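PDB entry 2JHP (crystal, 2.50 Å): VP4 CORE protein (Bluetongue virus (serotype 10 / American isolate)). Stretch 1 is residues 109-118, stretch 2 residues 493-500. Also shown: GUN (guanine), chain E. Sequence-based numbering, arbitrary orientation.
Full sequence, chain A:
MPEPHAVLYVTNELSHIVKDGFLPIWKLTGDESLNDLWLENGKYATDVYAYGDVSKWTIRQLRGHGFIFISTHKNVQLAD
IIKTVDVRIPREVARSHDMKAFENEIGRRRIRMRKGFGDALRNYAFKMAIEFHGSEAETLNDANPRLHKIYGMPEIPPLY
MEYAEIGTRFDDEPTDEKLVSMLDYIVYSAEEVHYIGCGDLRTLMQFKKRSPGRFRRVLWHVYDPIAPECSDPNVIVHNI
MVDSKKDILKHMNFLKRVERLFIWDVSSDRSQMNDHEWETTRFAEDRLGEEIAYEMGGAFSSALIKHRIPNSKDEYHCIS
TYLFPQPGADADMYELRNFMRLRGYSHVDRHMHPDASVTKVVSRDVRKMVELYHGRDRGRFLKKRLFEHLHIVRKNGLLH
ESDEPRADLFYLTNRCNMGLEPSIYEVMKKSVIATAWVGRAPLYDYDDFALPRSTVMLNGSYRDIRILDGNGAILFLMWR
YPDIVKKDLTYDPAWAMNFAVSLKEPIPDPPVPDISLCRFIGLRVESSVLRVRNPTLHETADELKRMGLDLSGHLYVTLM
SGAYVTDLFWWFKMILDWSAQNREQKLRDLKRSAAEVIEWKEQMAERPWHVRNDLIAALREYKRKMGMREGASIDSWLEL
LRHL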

# COMPACT_ATOMS: atom_id res chain seq x y z
N ARG A 109 -18.15 4.43 -0.68
CA ARG A 109 -17.50 3.75 -1.79
C ARG A 109 -16.24 4.49 -2.19
O ARG A 109 -15.23 3.90 -2.55
CB ARG A 109 -18.43 3.57 -3.00
CG ARG A 109 -17.70 3.04 -4.23
CD ARG A 109 -17.54 1.52 -4.26
NE ARG A 109 -18.70 0.93 -4.92
CZ ARG A 109 -19.78 0.46 -4.30
NH1 ARG A 109 -20.78 -0.05 -5.01
NH2 ARG A 109 -19.87 0.48 -2.97
N ARG A 110 -16.27 5.81 -2.06
CA ARG A 110 -15.09 6.62 -2.31
C ARG A 110 -13.90 6.26 -1.38
O ARG A 110 -12.75 6.15 -1.84
CB ARG A 110 -15.45 8.09 -2.19
CG ARG A 110 -14.62 8.94 -3.05
CD ARG A 110 -15.42 9.52 -4.17
NE ARG A 110 -15.65 10.96 -4.01
CZ ARG A 110 -14.75 11.92 -4.18
NH1 ARG A 110 -13.48 11.69 -4.50
NH2 ARG A 110 -15.14 13.14 -4.04
N ILE A 111 -14.17 6.06 -0.09
CA ILE A 111 -13.14 5.63 0.86
C ILE A 111 -12.60 4.25 0.50
O ILE A 111 -11.40 3.99 0.63
CB ILE A 111 -13.64 5.63 2.34
CG1 ILE A 111 -13.84 7.06 2.84
CG2 ILE A 111 -12.65 4.86 3.24
CD1 ILE A 111 -14.41 7.16 4.25
N ARG A 112 -13.48 3.36 0.04
CA ARG A 112 -13.06 2.03 -0.41
C ARG A 112 -12.16 2.04 -1.66
O ARG A 112 -11.34 1.15 -1.83
CB ARG A 112 -14.27 1.12 -0.65
CG ARG A 112 -15.05 0.78 0.63
CD ARG A 112 -14.39 -0.35 1.43
NE ARG A 112 -14.97 -0.50 2.77
CZ ARG A 112 -16.08 -1.18 3.04
NH1 ARG A 112 -16.75 -1.79 2.07
NH2 ARG A 112 -16.52 -1.25 4.29
N MET A 113 -12.30 3.07 -2.50
CA MET A 113 -11.53 3.17 -3.75
C MET A 113 -10.06 3.51 -3.55
O MET A 113 -9.27 3.36 -4.48
CB MET A 113 -12.12 4.24 -4.67
CG MET A 113 -13.45 3.92 -5.27
SD MET A 113 -13.92 5.22 -6.41
CE MET A 113 -15.67 5.14 -6.15
N ARG A 114 -9.71 3.99 -2.37
CA ARG A 114 -8.32 4.31 -2.05
C ARG A 114 -7.44 3.10 -2.24
O ARG A 114 -6.32 3.23 -2.71
CB ARG A 114 -8.17 4.81 -0.61
CG ARG A 114 -8.80 6.15 -0.34
CD ARG A 114 -8.67 6.49 1.11
NE ARG A 114 -9.43 7.69 1.44
CZ ARG A 114 -9.40 8.30 2.61
NH1 ARG A 114 -8.65 7.83 3.60
NH2 ARG A 114 -10.13 9.39 2.80
N LYS A 115 -7.95 1.93 -1.88
CA LYS A 115 -7.19 0.70 -1.98
C LYS A 115 -6.81 0.44 -3.43
O LYS A 115 -5.68 0.04 -3.71
CB LYS A 115 -8.00 -0.48 -1.43
CG LYS A 115 -7.16 -1.53 -0.72
CD LYS A 115 -7.90 -2.87 -0.61
CE LYS A 115 -7.39 -3.85 -1.65
NZ LYS A 115 -8.25 -5.02 -1.83
N GLY A 116 -7.73 0.72 -4.34
CA GLY A 116 -7.51 0.52 -5.76
C GLY A 116 -6.35 1.36 -6.26
O GLY A 116 -5.51 0.88 -7.03
N PHE A 117 -6.30 2.61 -5.81
CA PHE A 117 -5.22 3.49 -6.19
C PHE A 117 -3.86 2.96 -5.72
O PHE A 117 -2.95 2.75 -6.53
CB PHE A 117 -5.48 4.91 -5.69
CG PHE A 117 -4.31 5.81 -5.82
CD1 PHE A 117 -3.85 6.19 -7.04
CD2 PHE A 117 -3.68 6.27 -4.71
CE1 PHE A 117 -2.77 7.03 -7.16
CE2 PHE A 117 -2.59 7.11 -4.79
CZ PHE A 117 -2.13 7.50 -6.04
N GLY A 118 -3.73 2.73 -4.42
CA GLY A 118 -2.51 2.16 -3.86
C GLY A 118 -2.09 0.83 -4.45
O GLY A 118 -0.90 0.58 -4.59
N PRO A 493 -9.73 9.89 -8.83
CA PRO A 493 -8.73 10.86 -9.30
C PRO A 493 -8.38 11.98 -8.31
O PRO A 493 -7.21 12.36 -8.21
CB PRO A 493 -9.35 11.38 -10.60
CG PRO A 493 -10.22 10.21 -11.07
CD PRO A 493 -10.84 9.74 -9.79
N ALA A 494 -9.37 12.49 -7.58
CA ALA A 494 -9.12 13.51 -6.56
C ALA A 494 -8.17 13.00 -5.47
O ALA A 494 -7.22 13.68 -5.07
CB ALA A 494 -10.42 13.97 -5.95
N TRP A 495 -8.43 11.78 -5.00
CA TRP A 495 -7.59 11.15 -4.01
C TRP A 495 -6.16 11.00 -4.52
O TRP A 495 -5.22 11.46 -3.88
CB TRP A 495 -8.17 9.79 -3.61
CG TRP A 495 -7.31 9.09 -2.63
CD1 TRP A 495 -6.52 8.00 -2.86
CD2 TRP A 495 -7.10 9.45 -1.25
NE1 TRP A 495 -5.84 7.66 -1.72
CE2 TRP A 495 -6.19 8.52 -0.71
CE3 TRP A 495 -7.63 10.44 -0.42
CZ2 TRP A 495 -5.77 8.56 0.63
CZ3 TRP A 495 -7.22 10.49 0.91
CH2 TRP A 495 -6.29 9.55 1.42
N ALA A 496 -6.01 10.36 -5.67
CA ALA A 496 -4.72 10.18 -6.35
C ALA A 496 -3.95 11.50 -6.40
O ALA A 496 -2.76 11.53 -6.15
CB ALA A 496 -4.93 9.62 -7.75
N MET A 497 -4.68 12.59 -6.65
CA MET A 497 -4.11 13.93 -6.74
C MET A 497 -3.66 14.58 -5.43
O MET A 497 -3.10 15.67 -5.46
CB MET A 497 -5.05 14.85 -7.51
CG MET A 497 -4.92 14.69 -9.01
SD MET A 497 -6.14 15.58 -9.97
CE MET A 497 -5.28 17.11 -10.20
N ASN A 498 -3.90 13.93 -4.30
CA ASN A 498 -3.27 14.32 -3.04
C ASN A 498 -1.82 13.88 -2.93
O ASN A 498 -1.13 14.26 -1.99
CB ASN A 498 -4.02 13.72 -1.86
CG ASN A 498 -5.39 14.35 -1.64
OD1 ASN A 498 -5.55 15.57 -1.73
ND2 ASN A 498 -6.37 13.52 -1.36
N PHE A 499 -1.37 13.03 -3.86
CA PHE A 499 -0.02 12.47 -3.80
C PHE A 499 0.86 12.96 -4.96
O PHE A 499 0.39 13.18 -6.09
CB PHE A 499 -0.05 10.93 -3.78
CG PHE A 499 -0.71 10.31 -2.54
CD1 PHE A 499 -2.05 9.94 -2.55
CD2 PHE A 499 0.03 10.04 -1.39
CE1 PHE A 499 -2.63 9.35 -1.42
CE2 PHE A 499 -0.55 9.46 -0.29
CZ PHE A 499 -1.88 9.11 -0.30
N ALA A 500 2.14 13.16 -4.68
CA ALA A 500 3.10 13.22 -5.77
C ALA A 500 3.70 11.84 -5.88
O ALA A 500 3.90 11.17 -4.86
CB ALA A 500 4.21 14.29 -5.55
N9 GUN E . -3.48 1.11 0.28
C8 GUN E . -3.00 0.87 1.50
N7 GUN E . -2.78 2.04 2.12
C5 GUN E . -3.12 3.02 1.29
C6 GUN E . -3.11 4.42 1.39
O6 GUN E . -2.72 4.97 2.41
N1 GUN E . -3.55 5.19 0.30
C2 GUN E . -3.99 4.52 -0.85
N2 GUN E . -4.42 5.21 -1.89
N3 GUN E . -3.99 3.18 -0.91
C4 GUN E . -3.57 2.43 0.12

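What forms the apolar centre of the contact? It is built around Phe-117, whose ring meets three residues of the second stretch. Ala-496 lies over one face of this ring: its CB comes within 3.4 Å of Phe-117 CE1, and its CA sits 3.9 Å from the ring centroid, only 16° off the normal, so that the CA hydrogen can interact with the pi cloud. The Ala-496 backbone thus lies close over the ring. The CA atoms of Phe-117 and Ala-496 are 6.7 Å apart, the closer of the two backbone pairings; Arg-114 CA and Trp-495 CA are 7.2 Å apart. Phe-499 adds a further apolar contact, with its CD1 3.6 Å from Phe-117 CE2. The two phenylalanine planes are near parallel, at 30°, but slid apart, so the rings barely overlap.

How does the backbone bring these side chains together? Phe-117 lies on a helix, as do Trp-495 and Ala-496, and a type I beta turn from Ala-496 to Phe-499 then leads the second stretch into a strand. The turn is closed by a hydrogen bond from Phe-499 N to Ala-496 O, 3.1 Å long. It allows Ala-496 and Phe-499, on either end of the turn, to touch the same ring, while Met-497 between them points away. In the first stretch, Arg-114 and Phe-117 are three residues apart, less than one helical turn, and both direct their CA-to-CB bonds toward the second stretch. No hydrogen bond crosses between the stretches, so their direct association rests on packing and pi interactions.

What does Trp-495 contribute? Its indole links the apolar centre to Arg-114. On the Phe-117 side, Trp-495 CD1 approaches Phe-117 CD2 to 3.8 Å, with the ring planes almost perpendicular. Over one indole face lies the extended side chain of Arg-114, whose guanidinium is stacked nearly flat on the ring at an interplanar angle of 4°. Arg-114 CZ is 3.5 Å from Trp-495 CZ3 and 3.9 Å from the centroid of the six-membered ring, a cation-pi arrangement in which positive charge meets the electron-rich face. Farther back along the same side chain, Arg-114 CG sits 3.6 Å from the centroid of the Trp-495 five-membered ring in a CH-pi contact. The aliphatic and charged parts of one arginine thus cover both rings of the indole.

Where does the contact reach its polar edge? At the outer end, Arg-110 starts sideways from its CA, but its tip comes nearer, placing NH1 4.1 Å from Ala-494 CB. This is a loose contact at the edge of the guanidinium, whose NH1 is hydrogen-bonded to a residue flanking the stretches and NH2 elsewhere in the structure. Another polar boundary is the bound guanine, whose N2 makes a weak hydrogen bond to Arg-114 O at 2.9 Å. The same N2 lies at the edges of the Phe-117 and Trp-495 rings, so the ligand touches both stretches where their aromatic side chains meet.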